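PDB 4DTH: VgrG protein from Vibrio cholerae, which carries an actin cross-linking toxin domain that binds ATP and magnesium and probably uses them to join G-actin monomers covalently. Local coordinates for residues A229-T232 / S233-K237; L290-S293 / D294-V298; P304-Q307 / S308-E312; V318-Y321 / F322-G326. All coordinates share one frame; numbering follows the deposited sequence. Where two conformers were deposited one is given.

Interaction 1 (A229-T232 / S233-K237)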
loop_
_atom_site.group_PDB
_atom_site.type_symbol
_atom_site.label_atom_id
_atom_site.label_comp_id
_atom_site.label_asym_id
_atom_site.label_seq_id
_atom_site.Cartn_x
_atom_site.Cartn_y
_atom_site.Cartn_z
ATOM N N ALA A 229 -6.123 -20.521 8.155
ATOM C CA ALA A 229 -5.249 -20.616 6.981
ATOM C C ALA A 229 -4.591 -19.277 6.639
ATOM O O ALA A 229 -3.401 -19.251 6.320
ATOM C CB ALA A 229 -6.014 -21.139 5.788
ATOM N N TYR A 230 -5.352 -18.177 6.732
ATOM C CA TYR A 230 -4.862 -16.833 6.439
ATOM C C TYR A 230 -3.753 -16.439 7.423
ATOM O O TYR A 230 -2.644 -16.101 6.991
ATOM C CB TYR A 230 -6.031 -15.825 6.477
ATOM C CG TYR A 230 -5.602 -14.392 6.239
ATOM C CD1 TYR A 230 -5.240 -13.952 4.967
ATOM C CD2 TYR A 230 -5.510 -13.487 7.292
ATOM C CE1 TYR A 230 -4.824 -12.642 4.746
ATOM C CE2 TYR A 230 -5.111 -12.168 7.081
ATOM C CZ TYR A 230 -4.766 -11.752 5.806
ATOM O OH TYR A 230 -4.348 -10.464 5.604
ATOM N N LEU A 231 -4.052 -16.485 8.739
ATOM C CA LEU A 231 -3.085 -16.115 9.779
ATOM C C LEU A 231 -1.875 -17.033 9.787
ATOM O O LEU A 231 -0.753 -16.533 9.816
ATOM C CB LEU A 231 -3.739 -16.086 11.169
ATOM C CG LEU A 231 -4.666 -14.908 11.451
ATOM C CD1 LEU A 231 -5.266 -15.024 12.845
ATOM C CD2 LEU A 231 -3.923 -13.554 11.298
ATOM N N THR A 232 -2.085 -18.366 9.729
ATOM C CA THR A 232 -0.952 -19.297 9.715
ATOM C C THR A 232 -0.048 -19.026 8.512
ATOM O O THR A 232 1.163 -19.001 8.683
ATOM C CB THR A 232 -1.400 -20.762 9.809
ATOM O OG1 THR A 232 -2.233 -20.931 10.958
ATOM C CG2 THR A 232 -0.222 -21.709 9.916
ATOM N N SER A 233 -0.630 -18.784 7.316
ATOM C CA SER A 233 0.165 -18.488 6.116
ATOM C C SER A 233 1.038 -17.244 6.331
ATOM O O SER A 233 2.218 -17.269 5.997
ATOM C CB SER A 233 -0.730 -18.320 4.892
ATOM O OG SER A 233 -1.363 -19.558 4.587
ATOM N N ILE A 234 0.470 -16.183 6.932
ATOM C CA ILE A 234 1.208 -14.946 7.217
ATOM C C ILE A 234 2.310 -15.190 8.253
ATOM O O ILE A 234 3.436 -14.737 8.053
ATOM C CB ILE A 234 0.255 -13.795 7.628
ATOM C CG1 ILE A 234 -0.553 -13.318 6.399
ATOM C CG2 ILE A 234 1.044 -12.613 8.279
ATOM C CD1 ILE A 234 -1.567 -12.243 6.680
ATOM N N TYR A 235 1.977 -15.893 9.357
ATOM C CA TYR A 235 2.949 -16.167 10.424
ATOM C C TYR A 235 4.127 -16.989 9.898
ATOM O O TYR A 235 5.276 -16.654 10.189
ATOM C CB TYR A 235 2.294 -16.897 11.613
ATOM C CG TYR A 235 1.423 -16.063 12.535
ATOM C CD1 TYR A 235 0.616 -15.039 12.038
ATOM C CD2 TYR A 235 1.308 -16.381 13.884
ATOM C CE1 TYR A 235 -0.258 -14.337 12.869
ATOM C CE2 TYR A 235 0.452 -15.675 14.727
ATOM C CZ TYR A 235 -0.351 -14.676 14.210
ATOM O OH TYR A 235 -1.166 -13.977 15.063
ATOM N N LEU A 236 3.839 -18.046 9.102
ATOM C CA LEU A 236 4.866 -18.913 8.520
ATOM C C LEU A 236 5.737 -18.158 7.522
ATOM O O LEU A 236 6.956 -18.314 7.552
ATOM C CB LEU A 236 4.257 -20.171 7.870
ATOM C CG LEU A 236 3.596 -21.182 8.812
ATOM C CD1 LEU A 236 3.037 -22.364 8.013
ATOM C CD2 LEU A 236 4.564 -21.674 9.894
ATOM N N LYS A 237 5.123 -17.319 6.662
ATOM C CA LYS A 237 5.869 -16.501 5.703
ATOM C C LYS A 237 6.781 -15.494 6.422
ATOM O O LYS A 237 7.924 -15.294 5.995
ATOM C CB LYS A 237 4.932 -15.793 4.705
ATOM C CG LYS A 237 5.662 -14.990 3.618
ATOM C CD LYS A 237 6.458 -15.872 2.655
ATOM C CE LYS A 237 6.999 -15.059 1.508
ATOM N NZ LYS A 237 7.700 -15.941 0.543
#
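Tyr230 and Ile234 meet one turn apart, in a contact buried in alpha-helix 221-245 of the actin cross-linking domain. With CG anti to the backbone N (chi1 178°), the tyrosine ring crosses the Ile234 side chain obliquely and takes CD1 over one face. That methyl lies 3.8 Å from the ring centroid, a CH-pi contact displaced toward the hydroxyl rim, and its nearest ring atom is Tyr230 CZ at 3.4 Å. Leu231 and Tyr235 behave differently: they run side by side in the same direction, and their side chains touch through Leu231 CD2 and Tyr235 CE1, at 4.1 Å, while Leu231 O lies 3.0 Å from Tyr235 CD1, obliquely to the ring. Thr232 and Leu236 are likewise aligned, with methyl CG2 of Thr232 3.8 Å from CD1 of Leu236, while Thr232 OG1 bonds back to Phe228 O. Outside the helix, Tyr235 stacks on Phe322 and touches Met299 and Ile302, so this helix face packs against helices 292-307 and 312-323. The hydroxyl of buried Ser233 has two partners. OG bonds with Gln202 N and donates to Ala229 O at 2.7 Å, which accepts from Ser233 N at 3.0 Å from the opposite face of the carbonyl plane.

Interaction 2 (L290-S293 / D294-V298)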
loop_
_atom_site.group_PDB
_atom_site.type_symbol
_atom_site.label_atom_id
_atom_site.label_comp_id
_atom_site.label_asym_id
_atom_site.label_seq_id
_atom_site.Cartn_x
_atom_site.Cartn_y
_atom_site.Cartn_z
ATOM N N LEU A 290 -14.493 -13.481 14.276
ATOM C CA LEU A 290 -14.874 -14.732 14.943
ATOM C C LEU A 290 -15.422 -14.468 16.346
ATOM O O LEU A 290 -15.186 -13.400 16.908
ATOM C CB LEU A 290 -13.635 -15.651 15.079
ATOM C CG LEU A 290 -12.858 -16.012 13.807
ATOM C CD1 LEU A 290 -11.515 -16.631 14.151
ATOM C CD2 LEU A 290 -13.647 -16.948 12.922
ATOM N N SER A 291 -16.084 -15.490 16.948
ATOM C CA SER A 291 -16.551 -15.424 18.334
ATOM C C SER A 291 -15.307 -15.557 19.217
ATOM O O SER A 291 -14.296 -16.071 18.733
ATOM C CB SER A 291 -17.514 -16.572 18.616
ATOM O OG SER A 291 -16.884 -17.836 18.446
ATOM N N LYS A 292 -15.366 -15.091 20.487
ATOM C CA LYS A 292 -14.257 -15.173 21.455
ATOM C C LYS A 292 -13.731 -16.632 21.513
ATOM O O LYS A 292 -12.519 -16.852 21.439
ATOM C CB LYS A 292 -14.735 -14.696 22.850
ATOM C CG LYS A 292 -13.662 -14.602 23.941
ATOM C CD LYS A 292 -14.284 -14.675 25.343
ATOM C CE LYS A 292 -13.251 -14.714 26.447
ATOM N NZ LYS A 292 -13.772 -15.382 27.673
ATOM N N SER A 293 -14.661 -17.609 21.559
ATOM C CA SER A 293 -14.387 -19.047 21.608
ATOM C C SER A 293 -13.658 -19.571 20.355
ATOM O O SER A 293 -12.635 -20.246 20.496
ATOM C CB SER A 293 -15.680 -19.823 21.844
ATOM O OG SER A 293 -15.423 -21.214 21.924
ATOM N N ASP A 294 -14.187 -19.270 19.146
ATOM C CA ASP A 294 -13.594 -19.674 17.861
ATOM C C ASP A 294 -12.204 -19.073 17.668
ATOM O O ASP A 294 -11.315 -19.771 17.178
ATOM C CB ASP A 294 -14.487 -19.284 16.674
ATOM C CG ASP A 294 -15.675 -20.193 16.426
ATOM O OD1 ASP A 294 -15.983 -21.031 17.308
ATOM O OD2 ASP A 294 -16.287 -20.082 15.338
ATOM N N ALA A 295 -12.020 -17.788 18.046
ATOM C CA ALA A 295 -10.729 -17.096 17.949
ATOM C C ALA A 295 -9.692 -17.801 18.824
ATOM O O ALA A 295 -8.578 -18.047 18.354
ATOM C CB ALA A 295 -10.876 -15.632 18.363
ATOM N N LYS A 296 -10.082 -18.193 20.069
ATOM C CA LYS A 296 -9.207 -18.914 21.001
ATOM C C LYS A 296 -8.721 -20.223 20.365
ATOM O O LYS A 296 -7.521 -20.502 20.403
ATOM C CB LYS A 296 -9.902 -19.168 22.360
ATOM C CG LYS A 296 -9.822 -17.980 23.331
ATOM C CD LYS A 296 -10.470 -18.284 24.699
ATOM C CE LYS A 296 -10.351 -17.131 25.674
ATOM N NZ LYS A 296 -11.029 -17.387 26.971
ATOM N N ALA A 297 -9.639 -20.975 19.719
ATOM C CA ALA A 297 -9.358 -22.248 19.040
ATOM C C ALA A 297 -8.406 -22.056 17.854
ATOM O O ALA A 297 -7.467 -22.836 17.698
ATOM C CB ALA A 297 -10.656 -22.899 18.580
ATOM N N VAL A 298 -8.617 -20.997 17.044
ATOM C CA VAL A 298 -7.744 -20.686 15.905
ATOM C C VAL A 298 -6.326 -20.376 16.412
ATOM O O VAL A 298 -5.364 -21.007 15.961
ATOM C CB VAL A 298 -8.309 -19.525 15.030
ATOM C CG1 VAL A 298 -7.251 -18.983 14.069
ATOM C CG2 VAL A 298 -9.556 -19.954 14.265
HETATM O O HOH W 1 -16.782 -17.453 14.995
HETATM O O HOH W 2 -15.937 -22.415 19.637
#
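Ser291 is the N-cap of helix 292-307, and its OG accepts from Asp294 N at 3.1 Å, with an N-H...O angle of 162°; this satisfies a first-turn N-H that has no earlier helical carbonyl to use. Its chi1 of 61° sets OG between the backbone N and the carbonyl carbon, facing the turn; the same hydroxyl also bonds with Asp219 OD2. The first main-chain helical bond follows, Ala295 N to Ser291 O at 2.9 Å. Both carboxylate oxygens of Asp294 are doubly used. OD2 takes a proton from a water that accepts from Ser291 N, and it also accepts from Asp220 N; OD1 accepts from a second water, shared with Ser293 OG, and from Asp219 N. The cap is thereby tied to the residues leading into helix 221-245. Lys292 and Lys296, in contrast, extend side by side at the surface with like charges close, which would probably disfavour their approach unless solvent screens it: NZ to NZ is 3.5 Å. On the apolar side, Leu290 packs on Leu223 and Val227 of helix 221-245 and crosses Val298 at about a right angle, its CD1 3.9 Å from Val298 CG2.

Interaction 3 (P304-Q307 / S308-E312). With SO4 (sulfate ion), chain J.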
loop_
_atom_site.group_PDB
_atom_site.type_symbol
_atom_site.label_atom_id
_atom_site.label_comp_id
_atom_site.label_asym_id
_atom_site.label_seq_id
_atom_site.Cartn_x
_atom_site.Cartn_y
_atom_site.Cartn_z
ATOM N N PRO A 304 1.776 -24.651 17.113
ATOM C CA PRO A 304 2.483 -25.853 16.623
ATOM C C PRO A 304 2.848 -25.822 15.147
ATOM O O PRO A 304 3.805 -26.488 14.768
ATOM C CB PRO A 304 1.526 -27.017 16.935
ATOM C CG PRO A 304 0.414 -26.451 17.715
ATOM C CD PRO A 304 0.414 -24.977 17.590
ATOM N N GLN A 305 2.102 -25.073 14.323
ATOM C CA GLN A 305 2.414 -24.933 12.895
ATOM C C GLN A 305 3.775 -24.231 12.736
ATOM O O GLN A 305 4.590 -24.656 11.918
ATOM C CB GLN A 305 1.309 -24.174 12.152
ATOM C CG GLN A 305 -0.051 -24.881 12.198
ATOM C CD GLN A 305 -0.111 -26.159 11.396
ATOM O OE1 GLN A 305 0.665 -26.388 10.452
ATOM N NE2 GLN A 305 -1.039 -27.033 11.764
ATOM N N LEU A 306 4.034 -23.198 13.555
ATOM C CA LEU A 306 5.340 -22.530 13.544
ATOM C C LEU A 306 6.407 -23.467 14.130
ATOM O O LEU A 306 7.468 -23.646 13.530
ATOM C CB LEU A 306 5.287 -21.243 14.379
ATOM C CG LEU A 306 4.669 -20.001 13.720
ATOM C CD1 LEU A 306 4.220 -19.003 14.771
ATOM C CD2 LEU A 306 5.667 -19.320 12.763
ATOM N N GLN A 307 6.115 -24.058 15.296
ATOM C CA GLN A 307 7.039 -24.925 16.027
ATOM C C GLN A 307 7.449 -26.237 15.363
ATOM O O GLN A 307 8.454 -26.829 15.751
ATOM C CB GLN A 307 6.590 -25.096 17.482
ATOM C CG GLN A 307 6.728 -23.784 18.249
ATOM C CD GLN A 307 5.956 -23.718 19.542
ATOM O OE1 GLN A 307 5.933 -24.655 20.337
ATOM N NE2 GLN A 307 5.425 -22.536 19.844
ATOM N N SER A 308 6.695 -26.675 14.336
ATOM C CA SER A 308 7.054 -27.894 13.617
ATOM C C SER A 308 7.989 -27.524 12.448
ATOM O O SER A 308 8.600 -28.400 11.841
ATOM C CB SER A 308 5.800 -28.619 13.120
ATOM O OG SER A 308 5.097 -27.800 12.203
ATOM N N ARG A 309 8.140 -26.216 12.179
ATOM C CA ARG A 309 8.940 -25.705 11.059
ATOM C C ARG A 309 10.088 -24.786 11.444
ATOM O O ARG A 309 11.062 -24.673 10.686
ATOM C CB ARG A 309 8.031 -24.917 10.116
ATOM C CG ARG A 309 6.993 -25.770 9.407
ATOM C CD ARG A 309 6.004 -24.887 8.680
ATOM N NE ARG A 309 5.031 -25.645 7.887
ATOM C CZ ARG A 309 3.874 -26.099 8.353
ATOM N NH1 ARG A 309 3.550 -25.925 9.628
ATOM N NH2 ARG A 309 3.030 -26.728 7.549
ATOM N N TYR A 310 9.954 -24.086 12.574
ATOM C CA TYR A 310 10.938 -23.083 13.001
ATOM C C TYR A 310 11.348 -23.288 14.433
ATOM O O TYR A 310 10.626 -23.944 15.188
ATOM C CB TYR A 310 10.384 -21.668 12.791
ATOM C CG TYR A 310 10.117 -21.379 11.332
ATOM C CD1 TYR A 310 11.164 -21.108 10.452
ATOM C CD2 TYR A 310 8.832 -21.483 10.807
ATOM C CE1 TYR A 310 10.932 -20.902 9.092
ATOM C CE2 TYR A 310 8.588 -21.283 9.447
ATOM C CZ TYR A 310 9.641 -20.994 8.596
ATOM O OH TYR A 310 9.413 -20.814 7.258
ATOM N N SER A 311 12.503 -22.716 14.814
ATOM C CA SER A 311 13.017 -22.837 16.179
ATOM C C SER A 311 11.991 -22.307 17.162
ATOM O O SER A 311 11.123 -21.510 16.765
ATOM C CB SER A 311 14.310 -22.045 16.318
ATOM O OG SER A 311 14.040 -20.652 16.246
ATOM N N GLU A 312 12.079 -22.747 18.429
ATOM C CA GLU A 312 11.190 -22.282 19.491
ATOM C C GLU A 312 11.214 -20.758 19.606
ATOM O O GLU A 312 10.153 -20.142 19.656
ATOM C CB GLU A 312 11.521 -22.948 20.850
ATOM C CG GLU A 312 10.714 -22.413 22.035
ATOM C CD GLU A 312 9.199 -22.458 21.958
ATOM O OE1 GLU A 312 8.649 -23.150 21.069
ATOM O OE2 GLU A 312 8.550 -21.831 22.824
HETATM S S SO4 J . 12.665 -22.061 5.474
HETATM O O1 SO4 J . 13.977 -21.501 5.147
HETATM O O2 SO4 J . 12.787 -22.902 6.665
HETATM O O3 SO4 J . 11.713 -20.977 5.736
HETATM O O4 SO4 J . 12.195 -22.864 4.336
HETATM O O HOH W 3 0.734 -28.308 8.655
HETATM O O HOH W 4 10.368 -25.702 17.291
#
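The carbonyl of Leu306 takes two amides as the chain runs out of helix 292-307: Tyr310 N at 2.7 Å, nearly in line with the C=O, and Arg309 N at 3.0 Å, from above the carbonyl plane. Before that, Ser308 N gives Pro304 O only a weak bond, its N-H...O angle being 127°. Residues 304-307 are helical, with a kink at Pro304, whose N has no bond to the turn before; Glu312 opens the next helix. A water donating to both Gln307 O and Tyr310 O bridges the turn. Among the side chains, Arg309 and Gln305 lie alongside each other, pointing the same way. Arg309 runs extended from CG to NE and brings NH1 back to Gln305, where it donates to the backbone O at 2.8 Å and to OE1 at 3.0 Å. Both acceptors lie close to the guanidinium plane, and a further water joins OE1 to Arg309 NH2, so the guanidinium is gripped along its edge. Tyr310 OH donates to O3 of a sulfate at 2.8 Å, an ion probably from the crystallisation liquor that also bonds to Lys243. Ser311 caps helix 312-323 through Leu314 N. Inward, Leu306 packs on Ser315 and Phe319 of that helix. Gln305 touches Phe228 and Thr232, and Tyr310 touches Ala239 and Glu240, all on helix 221-245.

Interaction 4 (V318-Y321 / F322-G326)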
loop_
_atom_site.group_PDB
_atom_site.type_symbol
_atom_site.label_atom_id
_atom_site.label_comp_id
_atom_site.label_asym_id
_atom_site.label_seq_id
_atom_site.Cartn_x
_atom_site.Cartn_y
_atom_site.Cartn_z
ATOM N N VAL A 318 7.534 -14.646 16.602
ATOM C CA VAL A 318 6.614 -14.325 15.500
ATOM C C VAL A 318 5.177 -14.359 16.052
ATOM O O VAL A 318 4.413 -13.426 15.808
ATOM C CB VAL A 318 6.801 -15.266 14.266
ATOM C CG1 VAL A 318 5.645 -15.120 13.269
ATOM C CG2 VAL A 318 8.142 -15.003 13.568
ATOM N N PHE A 319 4.831 -15.420 16.809
ATOM C CA PHE A 319 3.496 -15.548 17.399
ATOM C C PHE A 319 3.156 -14.337 18.278
ATOM O O PHE A 319 2.134 -13.703 18.028
ATOM C CB PHE A 319 3.336 -16.883 18.159
ATOM C CG PHE A 319 1.921 -17.128 18.633
ATOM C CD1 PHE A 319 1.484 -16.633 19.858
ATOM C CD2 PHE A 319 1.012 -17.823 17.837
ATOM C CE1 PHE A 319 0.162 -16.827 20.280
ATOM C CE2 PHE A 319 -0.307 -18.026 18.267
ATOM C CZ PHE A 319 -0.720 -17.528 19.486
ATOM N N GLN A 320 4.029 -13.974 19.246
ATOM C CA GLN A 320 3.823 -12.828 20.147
ATOM C C GLN A 320 3.750 -11.504 19.387
ATOM O O GLN A 320 2.899 -10.666 19.692
ATOM C CB GLN A 320 4.928 -12.758 21.226
ATOM C CG GLN A 320 4.606 -11.772 22.372
ATOM C CD GLN A 320 5.793 -11.332 23.211
ATOM O OE1 GLN A 320 6.960 -11.593 22.899
ATOM N NE2 GLN A 320 5.515 -10.609 24.288
ATOM N N TYR A 321 4.646 -11.315 18.397
ATOM C CA TYR A 321 4.686 -10.113 17.591
ATOM C C TYR A 321 3.306 -9.817 16.992
ATOM O O TYR A 321 2.796 -8.712 17.155
ATOM C CB TYR A 321 5.742 -10.244 16.479
ATOM C CG TYR A 321 5.773 -9.051 15.554
ATOM C CD1 TYR A 321 6.392 -7.863 15.936
ATOM C CD2 TYR A 321 5.183 -9.107 14.291
ATOM C CE1 TYR A 321 6.415 -6.755 15.089
ATOM C CE2 TYR A 321 5.198 -8.007 13.437
ATOM C CZ TYR A 321 5.819 -6.834 13.840
ATOM O OH TYR A 321 5.846 -5.756 13.004
ATOM N N PHE A 322 2.713 -10.807 16.316
ATOM C CA PHE A 322 1.409 -10.620 15.693
ATOM C C PHE A 322 0.253 -10.527 16.685
ATOM O O PHE A 322 -0.731 -9.846 16.399
ATOM C CB PHE A 322 1.167 -11.658 14.595
ATOM C CG PHE A 322 2.002 -11.393 13.362
ATOM C CD1 PHE A 322 1.912 -10.177 12.689
ATOM C CD2 PHE A 322 2.884 -12.355 12.880
ATOM C CE1 PHE A 322 2.694 -9.919 11.555
ATOM C CE2 PHE A 322 3.669 -12.099 11.747
ATOM C CZ PHE A 322 3.560 -10.886 11.087
ATOM N N GLN A 323 0.379 -11.206 17.834
ATOM C CA GLN A 323 -0.623 -11.219 18.900
ATOM C C GLN A 323 -0.770 -9.825 19.553
ATOM O O GLN A 323 -1.898 -9.403 19.812
ATOM C CB GLN A 323 -0.258 -12.310 19.925
ATOM C CG GLN A 323 -0.948 -12.211 21.279
ATOM C CD GLN A 323 -0.383 -13.255 22.204
ATOM O OE1 GLN A 323 0.630 -13.041 22.878
ATOM N NE2 GLN A 323 -1.001 -14.429 22.211
ATOM N N ASP A 324 0.358 -9.099 19.768
ATOM C CA ASP A 324 0.392 -7.767 20.360
ATOM C C ASP A 324 0.065 -6.665 19.340
ATOM O O ASP A 324 0.245 -5.484 19.628
ATOM C CB ASP A 324 1.737 -7.547 21.079
ATOM C CG ASP A 324 2.020 -8.527 22.212
ATOM O OD1 ASP A 324 1.118 -9.343 22.542
ATOM O OD2 ASP A 324 3.145 -8.497 22.749
ATOM N N GLY A 325 -0.409 -7.069 18.159
ATOM C CA GLY A 325 -0.807 -6.163 17.087
ATOM C C GLY A 325 0.298 -5.731 16.143
ATOM O O GLY A 325 0.213 -4.659 15.548
ATOM N N GLY A 326 1.318 -6.574 15.977
ATOM C CA GLY A 326 2.420 -6.270 15.070
ATOM C C GLY A 326 1.961 -6.213 13.628
ATOM O O GLY A 326 1.026 -6.917 13.243
#
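Tyr321 and Gly326 meet in a Schellman motif that closes helix 312-323. Gly326 N donates to Tyr321 O at 2.9 Å, and the paired bond, Gly325 N to Phe322 O, is weak; Gly325 is the C-prime residue, with a positive phi that reverses the chain. That reversal brings Gly326 CA to one face of the Tyr321 ring, 3.8 Å from its centroid and close to the ring normal, a CH-pi contact. On the tyrosine's part, CG anti to its amide nitrogen (chi1 177°) puts the ring over that CA, and the CH-pi contact and a bond from OH to Glu327 O, just beyond the turn, hold it there. Phe322 takes the other common first torsion, with CG anti to the carbonyl carbon (chi1 -72°), and offers a face to its neighbour. The result is an edge-to-face pair: the rim of Tyr321, at CD2, stands over the centre of the Phe322 ring, with the planes at 74°. Elsewhere Phe322 touches Ile234 and Thr238 of helix 221-245 and lies beside Val318, whose CG1 is 3.9 Å from Phe322 CE2. Phe319 points at helix 292-307, where it meets Met299, Ile302 and Lys303. At the outer surface Gln320 O receives a bond from Asp324 N at 3.0 Å, while the carboxylate swings past the glutamine chain, its OD2 3.6 Å from Gln320 CG.

The four contacts lie on or at the ends of three helices, 221-245, 292-307 and 312-323. Interaction 1, in helix 221-245, touches both interaction 3 and interaction 4, its centre about 12 Å from each: Tyr235 OH lies 3.3 Å from Phe322 CB, and Thr232 CG2 is 3.7 Å from Gln305 CB. Interactions 2 and 3 mark the start and end of helix 292-307, their centres about 21 Å apart. Interactions 3 and 4 have centres about 15 Å apart and meet where Leu306 CD2 lies 4.2 Å from Val318 CG1, while interaction 2 touches none of the others. None lies in the ATP pocket. The closer approaches are the side chains of Tyr321, about 12 Å from ATP, and Tyr230, about 13 Å away.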